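Local coordinates for proteasome assembly chaperone family protein (Pyrococcus furiosus, PDB 3VR0) that acts as an archaeal proteasome activator, PbaB, a homologue of proteasome assembly chaperones of the PAC2 family, at residues 26-30 with 90-94; 99-103 with 133-137; 219-225 with 244-248. All blocks are in the same frame, centred on the assembly; numbering follows the deposited sequence.

Contact 1 (26-30 with 90-94); sequences ERPDI and YYWKS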
loop_
_atom_site.group_PDB
_atom_site.type_symbol
_atom_site.label_atom_id
_atom_site.label_comp_id
_atom_site.label_asym_id
_atom_site.label_seq_id
_atom_site.Cartn_x
_atom_site.Cartn_y
_atom_site.Cartn_z
ATOM N N GLU C 26 -8.028 31.392 -11.354
ATOM C CA GLU C 26 -8.890 32.519 -10.997
ATOM C C GLU C 26 -10.111 31.964 -10.292
ATOM O O GLU C 26 -10.432 30.776 -10.409
ATOM C CB GLU C 26 -9.341 33.248 -12.289
ATOM C CG GLU C 26 -10.183 32.326 -13.205
ATOM C CD GLU C 26 -10.882 33.049 -14.353
ATOM O OE1 GLU C 26 -11.448 34.145 -14.120
ATOM O OE2 GLU C 26 -10.836 32.514 -15.493
ATOM N N ARG C 27 -10.838 32.838 -9.634
ATOM C CA ARG C 27 -12.132 32.560 -9.098
ATOM C C ARG C 27 -13.238 33.038 -10.032
ATOM O O ARG C 27 -13.576 34.241 -10.055
ATOM C CB ARG C 27 -12.304 33.272 -7.785
ATOM C CG ARG C 27 -11.116 33.060 -6.824
ATOM C CD ARG C 27 -11.764 32.561 -5.534
ATOM N NE ARG C 27 -10.937 31.485 -5.106
ATOM C CZ ARG C 27 -11.332 30.509 -4.333
ATOM N NH1 ARG C 27 -12.584 30.450 -3.904
ATOM N NH2 ARG C 27 -10.448 29.581 -4.048
ATOM N N PRO C 28 -13.879 32.101 -10.728
ATOM C CA PRO C 28 -14.906 32.467 -11.707
ATOM C C PRO C 28 -16.159 32.985 -11.051
ATOM O O PRO C 28 -16.500 32.681 -9.862
ATOM C CB PRO C 28 -15.179 31.141 -12.474
ATOM C CG PRO C 28 -13.924 30.245 -12.133
ATOM C CD PRO C 28 -13.648 30.645 -10.693
ATOM N N ASP C 29 -16.848 33.763 -11.857
ATOM C CA ASP C 29 -18.038 34.466 -11.461
ATOM C C ASP C 29 -19.192 33.509 -11.669
ATOM O O ASP C 29 -19.988 33.648 -12.636
ATOM C CB ASP C 29 -18.194 35.742 -12.327
ATOM C CG ASP C 29 -19.466 36.506 -11.992
ATOM O OD1 ASP C 29 -19.984 36.272 -10.897
ATOM O OD2 ASP C 29 -19.927 37.332 -12.808
ATOM N N ILE C 30 -19.301 32.516 -10.781
ATOM C CA ILE C 30 -20.339 31.524 -10.967
ATOM C C ILE C 30 -21.021 31.319 -9.689
ATOM O O ILE C 30 -20.438 31.563 -8.651
ATOM C CB ILE C 30 -19.799 30.169 -11.485
ATOM C CG1 ILE C 30 -18.798 29.477 -10.484
ATOM C CG2 ILE C 30 -19.266 30.379 -12.868
ATOM C CD1 ILE C 30 -18.000 28.286 -11.144
ATOM N N TYR C 90 -12.969 22.987 -15.549
ATOM C CA TYR C 90 -13.433 24.002 -16.501
ATOM C C TYR C 90 -14.725 24.583 -15.970
ATOM O O TYR C 90 -15.496 23.880 -15.296
ATOM C CB TYR C 90 -13.726 23.378 -17.880
ATOM C CG TYR C 90 -12.484 22.922 -18.598
ATOM C CD1 TYR C 90 -11.941 23.660 -19.630
ATOM C CD2 TYR C 90 -11.844 21.754 -18.216
ATOM C CE1 TYR C 90 -10.774 23.235 -20.269
ATOM C CE2 TYR C 90 -10.701 21.321 -18.840
ATOM C CZ TYR C 90 -10.166 22.059 -19.851
ATOM O OH TYR C 90 -9.024 21.592 -20.448
ATOM N N TYR C 91 -15.005 25.846 -16.254
ATOM C CA TYR C 91 -16.338 26.333 -15.878
ATOM C C TYR C 91 -17.113 26.897 -17.067
ATOM O O TYR C 91 -16.537 27.309 -18.095
ATOM C CB TYR C 91 -16.239 27.398 -14.776
ATOM C CG TYR C 91 -15.791 28.776 -15.299
ATOM C CD1 TYR C 91 -16.738 29.745 -15.707
ATOM C CD2 TYR C 91 -14.442 29.078 -15.401
ATOM C CE1 TYR C 91 -16.328 31.016 -16.174
ATOM C CE2 TYR C 91 -14.007 30.313 -15.838
ATOM C CZ TYR C 91 -14.955 31.282 -16.246
ATOM O OH TYR C 91 -14.486 32.489 -16.684
ATOM N N TRP C 92 -18.423 26.954 -16.896
ATOM C CA TRP C 92 -19.267 27.608 -17.899
ATOM C C TRP C 92 -20.219 28.485 -17.142
ATOM O O TRP C 92 -20.853 28.030 -16.173
ATOM C CB TRP C 92 -20.059 26.597 -18.714
ATOM C CG TRP C 92 -20.952 27.156 -19.770
ATOM C CD1 TRP C 92 -20.570 27.639 -21.016
ATOM C CD2 TRP C 92 -22.387 27.233 -19.729
ATOM N NE1 TRP C 92 -21.697 27.993 -21.734
ATOM C CE2 TRP C 92 -22.815 27.777 -20.967
ATOM C CE3 TRP C 92 -23.360 26.918 -18.750
ATOM C CZ2 TRP C 92 -24.180 27.993 -21.269
ATOM C CZ3 TRP C 92 -24.714 27.125 -19.049
ATOM C CH2 TRP C 92 -25.109 27.671 -20.321
ATOM N N LYS C 93 -20.280 29.751 -17.547
ATOM C CA LYS C 93 -21.211 30.683 -16.897
ATOM C C LYS C 93 -22.448 30.752 -17.773
ATOM O O LYS C 93 -22.347 31.015 -18.952
ATOM C CB LYS C 93 -20.558 32.060 -16.710
ATOM C CG LYS C 93 -21.423 33.100 -15.935
ATOM C CD LYS C 93 -20.781 34.524 -15.993
ATOM C CE LYS C 93 -21.668 35.586 -15.259
ATOM N NZ LYS C 93 -22.300 35.142 -13.968
ATOM N N SER C 94 -23.616 30.451 -17.226
ATOM C CA SER C 94 -24.827 30.546 -18.044
ATOM C C SER C 94 -25.117 32.004 -18.481
ATOM O O SER C 94 -24.921 32.936 -17.689
ATOM C CB SER C 94 -26.026 30.054 -17.263
ATOM O OG SER C 94 -27.204 30.353 -17.987
HETATM O O HOH W 1 -15.791 34.554 -14.298
#

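Contact 2 (99-103 with 133-137); sequences HRDLI and FGTRE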
loop_
_atom_site.group_PDB
_atom_site.type_symbol
_atom_site.label_atom_id
_atom_site.label_comp_id
_atom_site.label_asym_id
_atom_site.label_seq_id
_atom_site.Cartn_x
_atom_site.Cartn_y
_atom_site.Cartn_z
ATOM N N HIS C 99 -30.605 28.596 -16.937
ATOM C CA HIS C 99 -29.604 27.530 -17.029
ATOM C C HIS C 99 -28.597 27.687 -15.928
ATOM O O HIS C 99 -28.258 28.809 -15.538
ATOM C CB HIS C 99 -28.948 27.529 -18.391
ATOM C CG HIS C 99 -29.922 27.284 -19.498
ATOM N ND1 HIS C 99 -30.834 28.236 -19.905
ATOM C CD2 HIS C 99 -30.180 26.176 -20.234
ATOM C CE1 HIS C 99 -31.584 27.738 -20.870
ATOM N NE2 HIS C 99 -31.211 26.489 -21.087
ATOM N N ARG C 100 -28.136 26.567 -15.383
ATOM C CA ARG C 100 -27.216 26.627 -14.234
ATOM C C ARG C 100 -25.821 26.843 -14.764
ATOM O O ARG C 100 -25.518 26.426 -15.865
ATOM C CB ARG C 100 -27.321 25.367 -13.357
ATOM C CG ARG C 100 -28.709 25.205 -12.691
ATOM C CD ARG C 100 -28.823 25.924 -11.377
ATOM N NE ARG C 100 -28.029 25.268 -10.337
ATOM C CZ ARG C 100 -28.359 24.131 -9.715
ATOM N NH1 ARG C 100 -29.496 23.470 -9.990
ATOM N NH2 ARG C 100 -27.549 23.647 -8.791
ATOM N N ASP C 101 -25.021 27.598 -14.038
ATOM C CA ASP C 101 -23.577 27.549 -14.199
ATOM C C ASP C 101 -23.022 26.082 -13.983
ATOM O O ASP C 101 -23.624 25.281 -13.208
ATOM C CB ASP C 101 -22.949 28.440 -13.140
ATOM C CG ASP C 101 -23.304 29.950 -13.315
ATOM O OD1 ASP C 101 -23.736 30.380 -14.421
ATOM O OD2 ASP C 101 -23.167 30.676 -12.316
ATOM N N LEU C 102 -21.872 25.785 -14.625
ATOM C CA LEU C 102 -21.241 24.460 -14.539
ATOM C C LEU C 102 -19.804 24.542 -14.105
ATOM O O LEU C 102 -19.092 25.489 -14.475
ATOM C CB LEU C 102 -21.297 23.690 -15.866
ATOM C CG LEU C 102 -22.739 23.610 -16.428
ATOM C CD1 LEU C 102 -22.769 23.033 -17.829
ATOM C CD2 LEU C 102 -23.661 22.836 -15.453
ATOM N N ILE C 103 -19.397 23.525 -13.328
ATOM C CA ILE C 103 -17.989 23.129 -13.205
ATOM C C ILE C 103 -17.873 21.690 -13.747
ATOM O O ILE C 103 -18.663 20.787 -13.356
ATOM C CB ILE C 103 -17.525 23.149 -11.712
ATOM C CG1 ILE C 103 -17.743 24.537 -11.103
ATOM C CG2 ILE C 103 -16.007 22.636 -11.549
ATOM C CD1 ILE C 103 -17.394 24.626 -9.634
ATOM N N PHE C 133 -17.556 27.342 -4.274
ATOM C CA PHE C 133 -18.358 28.105 -5.250
ATOM C C PHE C 133 -19.836 27.931 -5.031
ATOM O O PHE C 133 -20.645 28.305 -5.862
ATOM C CB PHE C 133 -17.931 27.753 -6.681
ATOM C CG PHE C 133 -16.515 28.091 -6.931
ATOM C CD1 PHE C 133 -16.152 29.400 -7.299
ATOM C CD2 PHE C 133 -15.503 27.150 -6.664
ATOM C CE1 PHE C 133 -14.777 29.738 -7.441
ATOM C CE2 PHE C 133 -14.162 27.461 -6.830
ATOM C CZ PHE C 133 -13.799 28.760 -7.215
ATOM N N GLY C 134 -20.188 27.338 -3.898
ATOM C CA GLY C 134 -21.573 27.097 -3.582
ATOM C C GLY C 134 -22.167 25.851 -4.227
ATOM O O GLY C 134 -23.374 25.721 -4.221
ATOM N N THR C 135 -21.370 24.965 -4.827
ATOM C CA THR C 135 -21.891 23.711 -5.431
ATOM C C THR C 135 -22.603 22.808 -4.429
ATOM O O THR C 135 -22.079 22.556 -3.324
ATOM C CB THR C 135 -20.774 22.873 -6.030
ATOM O OG1 THR C 135 -19.985 23.707 -6.879
ATOM C CG2 THR C 135 -21.340 21.671 -6.839
ATOM N N ARG C 136 -23.803 22.360 -4.810
ATOM C CA ARG C 136 -24.608 21.446 -3.986
ATOM C C ARG C 136 -24.868 20.187 -4.768
ATOM O O ARG C 136 -25.083 19.145 -4.190
ATOM C CB ARG C 136 -25.983 22.073 -3.607
ATOM C CG ARG C 136 -25.871 23.401 -2.758
ATOM C CD ARG C 136 -27.234 24.163 -2.656
ATOM N NE ARG C 136 -27.790 24.406 -4.003
ATOM C CZ ARG C 136 -28.994 23.997 -4.407
ATOM N NH1 ARG C 136 -29.815 23.383 -3.533
ATOM N NH2 ARG C 136 -29.381 24.222 -5.668
ATOM N N GLU C 137 -24.874 20.308 -6.096
ATOM C CA GLU C 137 -25.488 19.328 -6.963
ATOM C C GLU C 137 -24.423 18.771 -7.909
ATOM O O GLU C 137 -23.623 19.532 -8.469
ATOM C CB GLU C 137 -26.617 19.964 -7.797
ATOM C CG GLU C 137 -27.486 18.891 -8.511
ATOM C CD GLU C 137 -28.735 19.474 -9.253
ATOM O OE1 GLU C 137 -29.085 20.633 -8.987
ATOM O OE2 GLU C 137 -29.310 18.778 -10.129
#

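Contact 3 (219-225 with 244-248); sequences VDAKAAK and LDERA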
loop_
_atom_site.group_PDB
_atom_site.type_symbol
_atom_site.label_atom_id
_atom_site.label_comp_id
_atom_site.label_asym_id
_atom_site.label_seq_id
_atom_site.Cartn_x
_atom_site.Cartn_y
_atom_site.Cartn_z
ATOM N N VAL C 219 -12.630 2.856 -26.917
ATOM C CA VAL C 219 -13.095 4.232 -26.825
ATOM C C VAL C 219 -14.513 4.320 -27.410
ATOM O O VAL C 219 -14.702 4.211 -28.605
ATOM C CB VAL C 219 -12.172 5.172 -27.543
ATOM C CG1 VAL C 219 -12.577 6.594 -27.274
ATOM C CG2 VAL C 219 -10.749 4.954 -27.061
ATOM N N ASP C 220 -15.499 4.499 -26.541
ATOM C CA ASP C 220 -16.904 4.371 -26.897
ATOM C C ASP C 220 -17.640 5.718 -27.119
ATOM O O ASP C 220 -18.444 6.151 -26.295
ATOM C CB ASP C 220 -17.599 3.534 -25.828
ATOM C CG ASP C 220 -18.895 2.939 -26.302
ATOM O OD1 ASP C 220 -19.395 3.324 -27.388
ATOM O OD2 ASP C 220 -19.437 2.090 -25.569
ATOM N N ALA C 221 -17.360 6.353 -28.245
ATOM C CA ALA C 221 -17.960 7.651 -28.593
ATOM C C ALA C 221 -19.461 7.631 -28.595
ATOM O O ALA C 221 -20.076 8.632 -28.218
ATOM C CB ALA C 221 -17.443 8.158 -29.911
ATOM N N LYS C 222 -20.062 6.494 -28.986
ATOM C CA LYS C 222 -21.534 6.387 -29.115
ATOM C C LYS C 222 -22.250 6.270 -27.770
ATOM O O LYS C 222 -23.358 6.796 -27.592
ATOM C CB LYS C 222 -21.912 5.213 -30.066
ATOM C CG LYS C 222 -23.411 4.821 -30.147
ATOM C CD LYS C 222 -23.693 4.058 -31.487
ATOM C CE LYS C 222 -24.794 2.980 -31.357
ATOM N NZ LYS C 222 -26.187 3.555 -31.234
ATOM N N ALA C 223 -21.645 5.552 -26.817
ATOM C CA ALA C 223 -22.247 5.535 -25.500
ATOM C C ALA C 223 -22.050 6.924 -24.842
ATOM O O ALA C 223 -22.918 7.405 -24.129
ATOM C CB ALA C 223 -21.731 4.353 -24.617
ATOM N N ALA C 224 -20.918 7.554 -25.117
ATOM C CA ALA C 224 -20.637 8.924 -24.637
ATOM C C ALA C 224 -21.767 9.870 -25.102
ATOM O O ALA C 224 -22.347 10.634 -24.295
ATOM C CB ALA C 224 -19.301 9.395 -25.145
ATOM N N LYS C 225 -22.119 9.763 -26.387
ATOM C CA LYS C 225 -23.247 10.515 -26.942
ATOM C C LYS C 225 -24.516 10.316 -26.122
ATOM O O LYS C 225 -25.187 11.289 -25.722
ATOM C CB LYS C 225 -23.472 10.167 -28.434
ATOM C CG LYS C 225 -24.702 10.900 -29.019
ATOM C CD LYS C 225 -24.695 10.932 -30.535
ATOM C CE LYS C 225 -26.050 11.377 -31.052
ATOM N NZ LYS C 225 -26.238 10.869 -32.451
ATOM N N LEU C 244 -19.062 13.410 -32.126
ATOM C CA LEU C 244 -19.112 12.122 -31.444
ATOM C C LEU C 244 -19.605 11.042 -32.408
ATOM O O LEU C 244 -18.938 10.016 -32.553
ATOM C CB LEU C 244 -19.952 12.177 -30.153
ATOM C CG LEU C 244 -19.390 12.854 -28.874
ATOM C CD1 LEU C 244 -20.434 12.937 -27.778
ATOM C CD2 LEU C 244 -18.131 12.187 -28.350
ATOM N N ASP C 245 -20.739 11.293 -33.081
ATOM C CA ASP C 245 -21.225 10.480 -34.234
ATOM C C ASP C 245 -20.105 10.053 -35.151
ATOM O O ASP C 245 -19.981 8.881 -35.468
ATOM C CB ASP C 245 -22.218 11.247 -35.119
ATOM C CG ASP C 245 -23.493 11.633 -34.404
ATOM O OD1 ASP C 245 -24.016 10.842 -33.568
ATOM O OD2 ASP C 245 -23.976 12.756 -34.701
ATOM N N GLU C 246 -19.308 11.025 -35.578
ATOM C CA GLU C 246 -18.195 10.785 -36.473
ATOM C C GLU C 246 -17.107 9.906 -35.879
ATOM O O GLU C 246 -16.460 9.145 -36.603
ATOM C CB GLU C 246 -17.595 12.104 -36.934
ATOM C CG GLU C 246 -18.430 12.797 -38.011
ATOM C CD GLU C 246 -17.862 14.150 -38.399
ATOM O OE1 GLU C 246 -18.450 14.825 -39.281
ATOM O OE2 GLU C 246 -16.816 14.530 -37.825
ATOM N N ARG C 247 -16.897 10.004 -34.570
ATOM C CA ARG C 247 -15.915 9.131 -33.923
ATOM C C ARG C 247 -16.484 7.718 -33.756
ATOM O O ARG C 247 -15.765 6.745 -33.927
ATOM C CB ARG C 247 -15.454 9.702 -32.578
ATOM C CG ARG C 247 -14.247 8.997 -31.966
ATOM C CD ARG C 247 -13.790 9.737 -30.730
ATOM N NE ARG C 247 -12.514 9.238 -30.202
ATOM C CZ ARG C 247 -11.630 10.001 -29.555
ATOM N NH1 ARG C 247 -11.873 11.294 -29.368
ATOM N NH2 ARG C 247 -10.496 9.476 -29.106
ATOM N N ALA C 248 -17.769 7.602 -33.433
ATOM C CA ALA C 248 -18.384 6.286 -33.323
ATOM C C ALA C 248 -18.348 5.549 -34.668
ATOM O O ALA C 248 -18.023 4.362 -34.713
ATOM C CB ALA C 248 -19.806 6.384 -32.800
#

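Contact 1 (26-30 with 90-94)
A CH-pi contact between a proline and a tyrosine pins the loop that joins strands 21-24 and 34-37 to the end of strand 87-92 in the large mixed sheet of this PAC2-family fold. Pro28 sits over one face of Tyr91 with its CB directed into the ring: this atom is 3.5 Å from the centroid of the Tyr91 ring and only 5° off the ring normal, while Pro28 CG comes within 3.5 Å of Tyr91 CD2. Ile30 extends the apolar patch with CG2 3.9 Å from Tyr91 CD1. Phe62 of strand 60-66 and Phe133 also touch Pro28, so the proline is buried although the loop is largely at the surface. Tyr91 is backbone hydrogen-bonded to Lys60 of the adjacent strand 60-66. Glu26 approaches the ring edge, its OE2 3.8 Å from Tyr91 OH.

Beyond the strand end the contact turns polar. Asp29 is the centre of an inverse gamma turn, with a weak bond from Ile30 N to Pro28 O of 3.0 Å. The extended Lys93 side chain reaches this turn and donates from NZ to Asp29 O at 3.1 Å; its salt bridge to Asp29 OD2, at 3.4 Å, is weak as a hydrogen bond. A water accepts from Asp29 N at 2.8 Å and meets Tyr91 OH weakly at 3.4 Å.

Contact 2 (99-103 with 133-137)
Arg100 folds its side chain toward Glu137, and the two form a salt bridge between the loop just ahead of strand 102-107 and the first residue of strand 137-145. Arg100 NH1 donates to Glu137 OE1 at 3.0 Å with an angle of 147°, and Arg100 NH2 adds a weak bond to the same Glu137 OE1 at 3.4 Å. The carboxylate oxygen therefore lies near the plane of the guanidinium, at its edge. Three successive m rotamers curl the arginine, and Arg100 NE donates to Asp32 O. The other carboxylate oxygen, Glu137 OE2, is hydrogen-bonded to Tyr168. Arg136 brings a second positive charge close, its NH2 3.7 Å from Arg100 NH2; Arg136 NE is itself salt-bridged to Asp32.

Further along, Ile103 CD1 packs 4.3 Å from Phe133 CD2 and 3.9 Å from Thr135 OG1, whose hydroxyl is hydrogen-bonded to Val130 O. Gly134, between these two residues, has a positive phi of 82°, where a side chain would clash with the preceding carbonyl.

Strand 34-37 runs between strands 102-107 and 137-145, so these side chains meet across an intervening strand. Segment 133-137 leads from helix 116-131 into strand 137-145, completing a beta-alpha-beta crossover that starts from the parallel strand 102-107 and passes over strand 34-37.

Contact 3 (219-225 with 244-248)
This is close helix-helix packing near the C-terminal end of the fold, between the first turn of helix 221-235 and helix 242-256. The short axes run nearly antiparallel, 149° between their directions, and approach to 8.3 Å. Alanines allow this closeness: Ala221 CB sits 3.6 Å from both Leu244 O and Ala248 N, 3.7 Å from Arg247 CB and 4.1 Å from Ala248 CB. One turn on, Leu244 fills the groove beside Ala224 and Lys225, with CD2 4.4 Å from Ala224 CB and CD1 3.8 Å from Lys225 CA. Lys222 CB covers Ala248 CB at 3.6 Å before its amino group turns off to a salt bridge with Glu152.

Charge closes one margin of the interface, where Lys225 NZ donates to Asp245 OD1 in a very short salt bridge of 2.5 Å. Val219 CG1 rests 3.9 Å from Arg247 NE. Asp220 is the N-cap of helix 221-235, its OD1 accepting from Ala223 N at 3.2 Å. Helix 45-57 lies alongside, with Leu48 against Val219, Ala224 and Arg247. The arrangement is that of an antiparallel helical hairpin, whose second helix lies within the predicted C-terminal coiled coil.

Overall arrangement
The three contacts follow one another in series along the chain. Contacts 1 and 2 are neighbours, their centres 9 Å apart, and share the large mixed sheet: strands 87-92 and 102-107 lie side by side there, joined by Trp92 N to Leu102 O at 2.9 Å, and Ser94 N reaches Asp101 OD1 at 2.8 Å. Both join loops to strands at one end of the sheet. Contact 3 stands apart, with centres 27 Å from contact 1 and 26 Å from contact 2, and lies across the chain's centre from contact 2. It joins the start of helix 242-256 to helix 221-235, a helical interface separate from the sheet-end contacts.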